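Local coordinates for hypothetical protein ORF-c20_032 (Sulfolobus solfataricus, PDB 2NRQ) that is of unknown function but belongs to an archaeal family that resembles RNA-binding proteins in structure, although a role in RNA binding appears unlikely, at residues 29-32 and 33-37; 12-15 and 16-20; 67-70 and 71-75. All blocks are in the same frame, centred on the assembly; numbering follows the deposited sequence.

Contact 1 of 3, residues 29-32 and 33-37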
ATOM      1  N   SER A  29       3.998   3.583 -11.364  1.00 33.21           N
ATOM      2  CA  SER A  29       5.236   4.340 -11.453  1.00 34.55           C
ATOM      3  C   SER A  29       5.904   4.424 -10.080  1.00 35.03           C
ATOM      4  O   SER A  29       7.069   4.057  -9.901  1.00 35.94           O
ATOM      5  CB  SER A  29       4.957   5.744 -11.951  1.00 35.09           C
ATOM      6  OG  SER A  29       6.101   6.539 -11.743  1.00 40.16           O
ATOM      7  N   PHE A  30       5.148   4.905  -9.105  1.00 35.12           N
ATOM      8  CA  PHE A  30       5.654   5.043  -7.755  1.00 34.05           C
ATOM      9  C   PHE A  30       6.353   3.777  -7.256  1.00 33.29           C
ATOM     10  O   PHE A  30       7.312   3.852  -6.501  1.00 34.19           O
ATOM     11  CB  PHE A  30       4.504   5.390  -6.813  1.00 35.02           C
ATOM     12  CG  PHE A  30       4.955   5.892  -5.475  1.00 36.63           C
ATOM     13  CD1 PHE A  30       5.223   7.249  -5.282  1.00 36.11           C
ATOM     14  CD2 PHE A  30       5.132   5.010  -4.409  1.00 37.10           C
ATOM     15  CE1 PHE A  30       5.656   7.722  -4.044  1.00 36.24           C
ATOM     16  CE2 PHE A  30       5.565   5.472  -3.169  1.00 37.42           C
ATOM     17  CZ  PHE A  30       5.829   6.831  -2.987  1.00 36.26           C
ATOM     18  N   PHE A  31       5.865   2.613  -7.660  1.00 32.80           N
ATOM     19  CA  PHE A  31       6.462   1.358  -7.217  1.00 33.38           C
ATOM     20  C   PHE A  31       7.289   0.713  -8.303  1.00 33.77           C
ATOM     21  O   PHE A  31       7.635  -0.471  -8.227  1.00 29.64           O
ATOM     22  CB  PHE A  31       5.385   0.382  -6.758  1.00 32.21           C
ATOM     23  CG  PHE A  31       4.717   0.790  -5.487  1.00 33.51           C
ATOM     24  CD1 PHE A  31       3.435   1.332  -5.500  1.00 32.49           C
ATOM     25  CD2 PHE A  31       5.376   0.643  -4.269  1.00 31.89           C
ATOM     26  CE1 PHE A  31       2.819   1.718  -4.321  1.00 32.06           C
ATOM     27  CE2 PHE A  31       4.773   1.026  -3.091  1.00 31.24           C
ATOM     28  CZ  PHE A  31       3.488   1.564  -3.113  1.00 31.59           C
ATOM     29  N   SER A  32       7.596   1.509  -9.318  1.00 36.03           N
ATOM     30  CA  SER A  32       8.384   1.044 -10.441  1.00 40.71           C
ATOM     31  C   SER A  32       9.847   0.949 -10.032  1.00 41.85           C
ATOM     32  O   SER A  32      10.348   1.784  -9.269  1.00 43.27           O
ATOM     33  CB  SER A  32       8.213   2.001 -11.621  1.00 42.23           C
ATOM     34  OG  SER A  32       9.368   2.024 -12.440  1.00 48.27           O
ATOM     35  N   PRO A  33      10.560  -0.065 -10.550  1.00 41.68           N
ATOM     36  CA  PRO A  33      10.011  -1.062 -11.471  1.00 39.77           C
ATOM     37  C   PRO A  33       9.647  -2.394 -10.826  1.00 39.03           C
ATOM     38  O   PRO A  33       9.301  -3.348 -11.525  1.00 40.20           O
ATOM     39  CB  PRO A  33      11.130  -1.212 -12.485  1.00 40.95           C
ATOM     40  CG  PRO A  33      12.336  -1.199 -11.597  1.00 42.38           C
ATOM     41  CD  PRO A  33      12.035  -0.105 -10.564  1.00 41.73           C
ATOM     42  N   LEU A  34       9.718  -2.474  -9.502  1.00 37.90           N
ATOM     43  CA  LEU A  34       9.387  -3.727  -8.835  1.00 36.11           C
ATOM     44  C   LEU A  34       7.991  -4.211  -9.204  1.00 36.37           C
ATOM     45  O   LEU A  34       7.806  -5.382  -9.551  1.00 36.68           O
ATOM     46  CB  LEU A  34       9.471  -3.591  -7.316  1.00 34.10           C
ATOM     47  CG  LEU A  34       9.162  -4.911  -6.591  1.00 34.02           C
ATOM     48  CD1 LEU A  34      10.332  -5.860  -6.762  1.00 33.47           C
ATOM     49  CD2 LEU A  34       8.891  -4.670  -5.112  1.00 32.84           C
ATOM     50  N   ILE A  35       7.021  -3.300  -9.133  1.00 35.62           N
ATOM     51  CA  ILE A  35       5.618  -3.612  -9.419  1.00 34.68           C
ATOM     52  C   ILE A  35       5.401  -4.176 -10.820  1.00 36.56           C
ATOM     53  O   ILE A  35       4.347  -4.731 -11.133  1.00 35.86           O
ATOM     54  CB  ILE A  35       4.729  -2.365  -9.239  1.00 32.57           C
ATOM     55  CG1 ILE A  35       3.269  -2.792  -9.117  1.00 30.58           C
ATOM     56  CG2 ILE A  35       4.921  -1.401 -10.412  1.00 29.22           C
ATOM     57  CD1 ILE A  35       2.347  -1.688  -8.642  1.00 30.56           C
ATOM     58  N   SER A  36       6.405  -4.041 -11.668  1.00 36.97           N
ATOM     59  CA  SER A  36       6.270  -4.550 -13.011  1.00 37.98           C
ATOM     60  C   SER A  36       6.337  -6.082 -12.979  1.00 37.47           C
ATOM     61  O   SER A  36       5.845  -6.760 -13.883  1.00 36.61           O
ATOM     62  CB  SER A  36       7.377  -3.965 -13.882  1.00 38.26           C
ATOM     63  OG  SER A  36       7.099  -4.188 -15.248  1.00 43.08           O
ATOM     64  N   ASN A  37       6.928  -6.622 -11.920  1.00 36.64           N
ATOM     65  CA  ASN A  37       7.073  -8.065 -11.777  1.00 37.71           C
ATOM     66  C   ASN A  37       5.907  -8.704 -11.044  1.00 36.94           C
ATOM     67  O   ASN A  37       5.871  -9.923 -10.894  1.00 38.40           O
ATOM     68  CB  ASN A  37       8.329  -8.410 -10.975  1.00 40.95           C
ATOM     69  CG  ASN A  37       9.556  -7.692 -11.467  1.00 43.98           C
ATOM     70  OD1 ASN A  37      10.634  -7.817 -10.875  1.00 44.44           O
ATOM     71  ND2 ASN A  37       9.411  -6.932 -12.554  1.00 45.36           N
TER
HETATM   72  O   HOH W   1      11.094  -0.098  -7.349  1.00 58.64           O
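Phe-31 O accepts a nearly straight hydrogen bond from Ile-35 N, 3.0 Å away with an angle of 175° at the hydrogen, and this bond fastens the chain just after helix 20-30 to the short 3-10 segment 34-36. The donor lies tilted from the carbonyl plane. Between the two residues the chain reverses at Ser-32 and Pro-33, which are joined by a cis peptide bond; their backbone angles fit a type VIa turn. Pro-33 offers no N-H of its own, and the amide of Leu-34 meets Phe-31 O at a poor angle, which leaves the bond across the turn to Ile-35.

The side chains of Phe-31 and Ile-35 meet at their roots rather than at their ends. Phe-31 CB and Ile-35 CB lie 3.8 Å apart, with Ile-35 CG2 alongside at 4.1 Å from the same Phe-31 CB. CG1 of Ile-35 is anti to the backbone N (chi1 -163°), and this brings CD1 to the same side of Phe-31 CB as CG2, also 4.1 Å from Phe-31 CB. The Phe-31 ring itself leads off from the turn: its CG stands anti to the carbonyl carbon (chi1 -70°), and the ring reaches Phe-68 and Ile-72 of helix 62-73. One face carries Phe-30 CD2 over its centre.

Ser-32 sits at the exposed bend, its OG 3.7 Å from Pro-33 CB. Inward, Ile-35 rests on Tyr-58 and Phe-60 of strand 52-60, while Leu-34 packs on Phe-68. Two i to i-3 bonds of the 3-10 kind then follow, Ser-36 N to Pro-33 O and Asn-37 N to Leu-34 O, the latter 2.8 Å long. The whole is a cis-proline reversal at the C-terminal end of a helix, leading through a 3-10 turn toward strand 39-46 of the antiparallel sheet.

Contact 2 of 3, residues 12-15 and 16-20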
ATOM      1  N   VAL A  12      -6.935  -1.287  -4.064  1.00 26.57           N
ATOM      2  CA  VAL A  12      -7.630  -0.009  -4.099  1.00 25.24           C
ATOM      3  C   VAL A  12      -8.971  -0.152  -4.789  1.00 26.48           C
ATOM      4  O   VAL A  12      -9.097  -0.907  -5.743  1.00 26.08           O
ATOM      5  CB  VAL A  12      -6.849   1.076  -4.875  1.00 23.93           C
ATOM      6  CG1 VAL A  12      -6.679   2.303  -3.999  1.00 24.20           C
ATOM      7  CG2 VAL A  12      -5.524   0.548  -5.363  1.00 23.04           C
ATOM      8  N   PHE A  13      -9.966   0.574  -4.291  1.00 27.43           N
ATOM      9  CA  PHE A  13     -11.288   0.586  -4.882  1.00 28.82           C
ATOM     10  C   PHE A  13     -11.349   1.923  -5.596  1.00 29.50           C
ATOM     11  O   PHE A  13     -11.179   2.955  -4.974  1.00 31.23           O
ATOM     12  CB  PHE A  13     -12.377   0.556  -3.810  1.00 30.86           C
ATOM     13  CG  PHE A  13     -12.362  -0.670  -2.951  1.00 35.21           C
ATOM     14  CD1 PHE A  13     -12.503  -1.938  -3.515  1.00 35.35           C
ATOM     15  CD2 PHE A  13     -12.212  -0.565  -1.563  1.00 37.93           C
ATOM     16  CE1 PHE A  13     -12.491  -3.086  -2.714  1.00 35.18           C
ATOM     17  CE2 PHE A  13     -12.199  -1.712  -0.745  1.00 36.65           C
ATOM     18  CZ  PHE A  13     -12.338  -2.974  -1.329  1.00 34.84           C
ATOM     19  N   ILE A  14     -11.584   1.920  -6.899  1.00 30.95           N
ATOM     20  CA  ILE A  14     -11.671   3.172  -7.629  1.00 29.49           C
ATOM     21  C   ILE A  14     -13.101   3.422  -8.053  1.00 31.11           C
ATOM     22  O   ILE A  14     -13.767   2.527  -8.562  1.00 31.83           O
ATOM     23  CB  ILE A  14     -10.764   3.164  -8.847  1.00 27.46           C
ATOM     24  CG1 ILE A  14      -9.324   2.936  -8.385  1.00 26.53           C
ATOM     25  CG2 ILE A  14     -10.906   4.488  -9.599  1.00 26.43           C
ATOM     26  CD1 ILE A  14      -8.345   2.634  -9.492  1.00 25.99           C
ATOM     27  N   HIS A  15     -13.558   4.652  -7.837  1.00 33.31           N
ATOM     28  CA  HIS A  15     -14.924   5.066  -8.141  1.00 35.50           C
ATOM     29  C   HIS A  15     -15.096   5.760  -9.486  1.00 37.99           C
ATOM     30  O   HIS A  15     -14.120   6.149 -10.129  1.00 39.44           O
ATOM     31  CB  HIS A  15     -15.415   5.986  -7.035  1.00 35.21           C
ATOM     32  CG  HIS A  15     -15.461   5.338  -5.691  1.00 34.87           C
ATOM     33  ND1 HIS A  15     -16.544   4.607  -5.253  1.00 36.19           N
ATOM     34  CD2 HIS A  15     -14.547   5.286  -4.695  1.00 35.96           C
ATOM     35  CE1 HIS A  15     -16.297   4.135  -4.046  1.00 37.18           C
ATOM     36  NE2 HIS A  15     -15.091   4.531  -3.684  1.00 37.58           N
ATOM     37  N   GLU A  16     -16.347   5.920  -9.901  1.00 40.42           N
ATOM     38  CA  GLU A  16     -16.649   6.567 -11.173  1.00 44.35           C
ATOM     39  C   GLU A  16     -16.037   7.967 -11.273  1.00 45.10           C
ATOM     40  O   GLU A  16     -15.404   8.319 -12.274  1.00 45.51           O
ATOM     41  CB  GLU A  16     -18.165   6.636 -11.371  1.00 46.93           C
ATOM     42  CG  GLU A  16     -18.785   5.314 -11.819  1.00 50.48           C
ATOM     43  CD  GLU A  16     -20.289   5.295 -11.644  1.00 53.89           C
ATOM     44  OE1 GLU A  16     -20.930   4.303 -12.067  1.00 52.92           O
ATOM     45  OE2 GLU A  16     -20.824   6.278 -11.075  1.00 55.87           O
ATOM     46  N   THR A  17     -16.228   8.755 -10.225  1.00 44.61           N
ATOM     47  CA  THR A  17     -15.700  10.108 -10.156  1.00 43.81           C
ATOM     48  C   THR A  17     -14.175  10.176 -10.194  1.00 43.19           C
ATOM     49  O   THR A  17     -13.604  11.190 -10.579  1.00 43.61           O
ATOM     50  CB  THR A  17     -16.184  10.786  -8.872  1.00 43.64           C
ATOM     51  OG1 THR A  17     -17.586  11.041  -8.990  1.00 42.86           O
ATOM     52  CG2 THR A  17     -15.430  12.088  -8.617  1.00 43.95           C
ATOM     53  N   GLU A  18     -13.511   9.098  -9.796  1.00 42.06           N
ATOM     54  CA  GLU A  18     -12.055   9.086  -9.773  1.00 40.59           C
ATOM     55  C   GLU A  18     -11.420   8.867 -11.148  1.00 41.08           C
ATOM     56  O   GLU A  18     -12.033   8.283 -12.045  1.00 43.07           O
ATOM     57  CB  GLU A  18     -11.575   8.028  -8.776  1.00 39.40           C
ATOM     58  CG  GLU A  18     -12.089   8.288  -7.357  1.00 37.36           C
ATOM     59  CD  GLU A  18     -11.603   7.271  -6.344  1.00 38.11           C
ATOM     60  OE1 GLU A  18     -12.043   6.108  -6.392  1.00 37.50           O
ATOM     61  OE2 GLU A  18     -10.772   7.637  -5.493  1.00 39.09           O
ATOM     62  N   ASP A  19     -10.200   9.366 -11.320  1.00 39.49           N
ATOM     63  CA  ASP A  19      -9.486   9.206 -12.575  1.00 38.23           C
ATOM     64  C   ASP A  19      -8.702   7.909 -12.438  1.00 38.16           C
ATOM     65  O   ASP A  19      -7.596   7.887 -11.898  1.00 38.13           O
ATOM     66  CB  ASP A  19      -8.533  10.382 -12.807  1.00 39.55           C
ATOM     67  CG  ASP A  19      -7.835  10.314 -14.158  1.00 40.49           C
ATOM     68  OD1 ASP A  19      -7.216   9.272 -14.465  1.00 41.23           O
ATOM     69  OD2 ASP A  19      -7.903  11.306 -14.912  1.00 40.35           O
ATOM     70  N   TYR A  20      -9.306   6.828 -12.924  1.00 36.62           N
ATOM     71  CA  TYR A  20      -8.730   5.497 -12.865  1.00 35.42           C
ATOM     72  C   TYR A  20      -7.328   5.377 -13.456  1.00 36.62           C
ATOM     73  O   TYR A  20      -6.445   4.772 -12.848  1.00 36.71           O
ATOM     74  CB  TYR A  20      -9.668   4.515 -13.566  1.00 33.63           C
ATOM     75  CG  TYR A  20      -9.070   3.149 -13.775  1.00 30.90           C
ATOM     76  CD1 TYR A  20      -9.042   2.212 -12.743  1.00 29.88           C
ATOM     77  CD2 TYR A  20      -8.476   2.815 -14.989  1.00 30.98           C
ATOM     78  CE1 TYR A  20      -8.431   0.975 -12.914  1.00 29.80           C
ATOM     79  CE2 TYR A  20      -7.858   1.585 -15.172  1.00 31.11           C
ATOM     80  CZ  TYR A  20      -7.834   0.669 -14.129  1.00 31.32           C
ATOM     81  OH  TYR A  20      -7.162  -0.520 -14.289  1.00 30.33           O
TER
HETATM   82  O   HOH W   2     -18.094   4.433  -8.185  1.00 42.39           O
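Glu-18 holds CG anti to its own carbonyl carbon (chi1 -59°) and runs extended beyond it, and its carboxylate thereby returns to the backbone of His-15. This is the connection from strand 7-14 of the antiparallel sheet to helix 20-30, and it opens with a tight turn over Glu-16 and Thr-17 whose backbone angles are those of type I. Two hydrogen bonds join its ends. Glu-18 OE1 takes the N-H of His-15 on its anti lone pair, 2.6 Å from His-15 N, at 161°. In the reverse sense Glu-18 N gives a more bent bond to His-15 O, 3.0 Å away, coming from above the carbonyl plane.

The carboxylate is shared further: OE2 forms a salt bridge with Lys-103, which also bonds Phe-13 O, so that both Glu-18 oxygens are engaged. The His-15 ring runs beside the Glu-18 chain, pointing the same way, with the ring and carboxylate planes 41° apart. OE1 comes to the ring's edge near its plane, 3.1 Å from CD2 of His-15.

On the apolar flank Ile-14 meets Glu-18 through CG2, 3.7 Å from Glu-18 CB. Its other branch, ending in CD1, crosses the Tyr-20 side chain at about a right angle and touches the CD1 and CE1 side of that ring. Asp-19 is the N-cap of helix 20-30, its OD1 bonding Lys-22 N. Glu-16 sends OE1 to Lys-52 N, while a water accepts a hydrogen bond from Glu-16 N at 2.9 Å and lies 3.3 Å from His-15 ND1, a weak link.

Contact 3 of 3, residues 67-70 and 71-75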
ATOM      1  N   GLN A  67      11.146  -6.815  -0.778  1.00 44.54           N
ATOM      2  CA  GLN A  67      11.550  -5.659  -1.567  1.00 44.69           C
ATOM      3  C   GLN A  67      10.457  -4.595  -1.696  1.00 43.31           C
ATOM      4  O   GLN A  67      10.757  -3.418  -1.889  1.00 42.75           O
ATOM      5  CB  GLN A  67      12.016  -6.102  -2.956  1.00 46.59           C
ATOM      6  CG  GLN A  67      13.147  -7.125  -2.940  1.00 49.90           C
ATOM      7  CD  GLN A  67      14.305  -6.726  -2.023  1.00 52.13           C
ATOM      8  OE1 GLN A  67      14.785  -5.581  -2.054  1.00 51.88           O
ATOM      9  NE2 GLN A  67      14.770  -7.678  -1.207  1.00 51.67           N
ATOM     10  N   PHE A  68       9.195  -5.002  -1.585  1.00 42.04           N
ATOM     11  CA  PHE A  68       8.082  -4.056  -1.682  1.00 40.71           C
ATOM     12  C   PHE A  68       7.984  -3.255  -0.387  1.00 41.05           C
ATOM     13  O   PHE A  68       7.798  -2.032  -0.394  1.00 38.10           O
ATOM     14  CB  PHE A  68       6.767  -4.795  -1.929  1.00 37.51           C
ATOM     15  CG  PHE A  68       5.561  -3.905  -1.894  1.00 33.76           C
ATOM     16  CD1 PHE A  68       5.382  -2.924  -2.854  1.00 31.11           C
ATOM     17  CD2 PHE A  68       4.613  -4.036  -0.882  1.00 34.76           C
ATOM     18  CE1 PHE A  68       4.283  -2.090  -2.814  1.00 31.96           C
ATOM     19  CE2 PHE A  68       3.504  -3.203  -0.830  1.00 33.72           C
ATOM     20  CZ  PHE A  68       3.339  -2.226  -1.799  1.00 34.23           C
ATOM     21  N   PHE A  69       8.097  -3.961   0.731  1.00 42.89           N
ATOM     22  CA  PHE A  69       8.056  -3.317   2.032  1.00 45.13           C
ATOM     23  C   PHE A  69       9.205  -2.329   2.067  1.00 44.56           C
ATOM     24  O   PHE A  69       9.036  -1.160   2.411  1.00 43.59           O
ATOM     25  CB  PHE A  69       8.241  -4.352   3.141  1.00 47.10           C
ATOM     26  CG  PHE A  69       8.146  -3.784   4.522  1.00 50.06           C
ATOM     27  CD1 PHE A  69       7.455  -2.597   4.756  1.00 51.83           C
ATOM     28  CD2 PHE A  69       8.690  -4.464   5.604  1.00 52.53           C
ATOM     29  CE1 PHE A  69       7.303  -2.099   6.049  1.00 53.69           C
ATOM     30  CE2 PHE A  69       8.542  -3.976   6.910  1.00 53.17           C
ATOM     31  CZ  PHE A  69       7.848  -2.792   7.129  1.00 53.90           C
ATOM     32  N   LYS A  70      10.375  -2.825   1.689  1.00 45.31           N
ATOM     33  CA  LYS A  70      11.589  -2.032   1.660  1.00 46.57           C
ATOM     34  C   LYS A  70      11.371  -0.735   0.889  1.00 46.20           C
ATOM     35  O   LYS A  70      11.658   0.343   1.394  1.00 46.79           O
ATOM     36  CB  LYS A  70      12.711  -2.852   1.017  1.00 48.43           C
ATOM     37  CG  LYS A  70      14.110  -2.521   1.504  1.00 50.75           C
ATOM     38  CD  LYS A  70      14.807  -3.759   2.080  1.00 53.94           C
ATOM     39  CE  LYS A  70      14.093  -4.283   3.340  1.00 56.03           C
ATOM     40  NZ  LYS A  70      14.887  -5.295   4.121  1.00 56.43           N
ATOM     41  N   ILE A  71      10.849  -0.833  -0.329  1.00 46.51           N
ATOM     42  CA  ILE A  71      10.631   0.370  -1.122  1.00 47.28           C
ATOM     43  C   ILE A  71       9.639   1.330  -0.467  1.00 47.03           C
ATOM     44  O   ILE A  71       9.756   2.539  -0.631  1.00 48.13           O
ATOM     45  CB  ILE A  71      10.206   0.024  -2.585  1.00 47.47           C
ATOM     46  CG1 ILE A  71       9.472   1.201  -3.227  1.00 46.89           C
ATOM     47  CG2 ILE A  71       9.385  -1.223  -2.610  1.00 50.63           C
ATOM     48  CD1 ILE A  71      10.355   2.382  -3.516  1.00 47.17           C
ATOM     49  N   ILE A  72       8.675   0.804   0.283  1.00 47.06           N
ATOM     50  CA  ILE A  72       7.713   1.665   0.978  1.00 46.79           C
ATOM     51  C   ILE A  72       8.464   2.414   2.086  1.00 47.31           C
ATOM     52  O   ILE A  72       8.244   3.605   2.328  1.00 45.80           O
ATOM     53  CB  ILE A  72       6.583   0.846   1.644  1.00 45.65           C
ATOM     54  CG1 ILE A  72       5.673   0.235   0.581  1.00 44.38           C
ATOM     55  CG2 ILE A  72       5.775   1.734   2.566  1.00 45.22           C
ATOM     56  CD1 ILE A  72       4.603  -0.659   1.151  1.00 41.89           C
ATOM     57  N   LEU A  73       9.355   1.689   2.756  1.00 47.98           N
ATOM     58  CA  LEU A  73      10.158   2.242   3.834  1.00 49.15           C
ATOM     59  C   LEU A  73      11.119   3.307   3.348  1.00 49.95           C
ATOM     60  O   LEU A  73      11.420   4.246   4.069  1.00 51.05           O
ATOM     61  CB  LEU A  73      10.957   1.131   4.520  1.00 48.72           C
ATOM     62  CG  LEU A  73      10.163   0.177   5.409  1.00 49.79           C
ATOM     63  CD1 LEU A  73      11.086  -0.904   5.940  1.00 49.16           C
ATOM     64  CD2 LEU A  73       9.527   0.958   6.554  1.00 48.50           C
ATOM     65  N   GLU A  74      11.599   3.160   2.121  1.00 50.83           N
ATOM     66  CA  GLU A  74      12.551   4.108   1.560  1.00 51.66           C
ATOM     67  C   GLU A  74      11.862   5.290   0.916  1.00 52.04           C
ATOM     68  O   GLU A  74      12.524   6.203   0.430  1.00 54.65           O
ATOM     69  CB  GLU A  74      13.422   3.401   0.526  1.00 52.36           C
ATOM     70  CG  GLU A  74      13.875   2.031   1.001  1.00 56.49           C
ATOM     71  CD  GLU A  74      14.504   1.200  -0.094  1.00 58.97           C
ATOM     72  OE1 GLU A  74      14.005   1.251  -1.245  1.00 60.68           O
ATOM     73  OE2 GLU A  74      15.486   0.484   0.200  1.00 59.90           O
ATOM     74  N   LYS A  75      10.535   5.280   0.913  1.00 50.90           N
ATOM     75  CA  LYS A  75       9.781   6.361   0.299  1.00 48.67           C
ATOM     76  C   LYS A  75       8.971   7.141   1.313  1.00 48.04           C
ATOM     77  O   LYS A  75       8.773   8.344   1.165  1.00 47.90           O
ATOM     78  CB  LYS A  75       8.839   5.803  -0.758  1.00 49.07           C
ATOM     79  CG  LYS A  75       9.525   5.224  -1.977  1.00 48.62           C
ATOM     80  CD  LYS A  75       9.450   6.168  -3.159  1.00 46.76           C
ATOM     81  CE  LYS A  75       9.724   5.424  -4.448  1.00 46.64           C
ATOM     82  NZ  LYS A  75       9.477   6.276  -5.639  1.00 49.07           N
TER
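Leu-73 N donates to Phe-69 O at 2.9 Å, the donor lying nearly along the C=O axis, in the regular four-residue pattern of an alpha helix. Ile-71, Ile-72 and Glu-74 make the equivalent bonds to Gln-67, Phe-68 and Lys-70, though the positions of those three acceptor oxygens are less certain.

CH-pi contacts follow the same spacing. Phe-69 has CG anti to the backbone N (chi1 -177°), which lays its ring beside the next turn, where Leu-73 CD1 stands over the centre of one face, 3.9 Å from the ring centroid and 10° off the normal. Leu-73 CG leans on the same ring at 3.7 Å from Phe-69 CE1. Over one face of Phe-68, Ile-72 CG1 sits nearer the rim, 4.3 Å from the centroid and 15° off the normal, with CD1 reaching on toward the CE2 and CZ side.

These two pairs mark different sides of helix 62-73, which packs against the antiparallel sheet. Phe-68 stacks on Phe-60 and touches Ala-8 and Ile-10 of strand 7-14; Phe-69 meets Phe-127 and Ile-138, and Leu-73 meets Leu-141 of helix 134-145. With the ring of Phe-69 cut back to an alanine, Leu-73 would probably lose the aromatic face beneath its CD1 methyl, and a gap is likely to open toward Phe-127 and Ile-138.

The polar side chains stay at the exposed surface. Lys-70 and Glu-74 meet through the lysine's aliphatic part, with Glu-74 OE2 3.6 Å from Lys-70 CG, and Lys-70's bent chain carries its ammonium group away from the Glu-74 carboxylate.

From the N terminus, contact 2 comes first and closes the turn between strand 7-14 and helix 20-30. Contact 1 follows at the far end of that helix, its centre 20 Å away, and turns the chain toward strand 39-46. After the hairpin of strands 39-46 and 52-60, contact 3 spans the last turns of helix 62-73. The three lie in series, neither nested nor crossed. Contacts 1 and 3 touch: Leu-34 lies against Gln-67, and Lys-75 makes a cation-pi contact with Phe-30, joining the two helices near their C-terminal ends. Contact 2 stands apart, across the chain's centre from contact 3 and about 25 Å from it between centres.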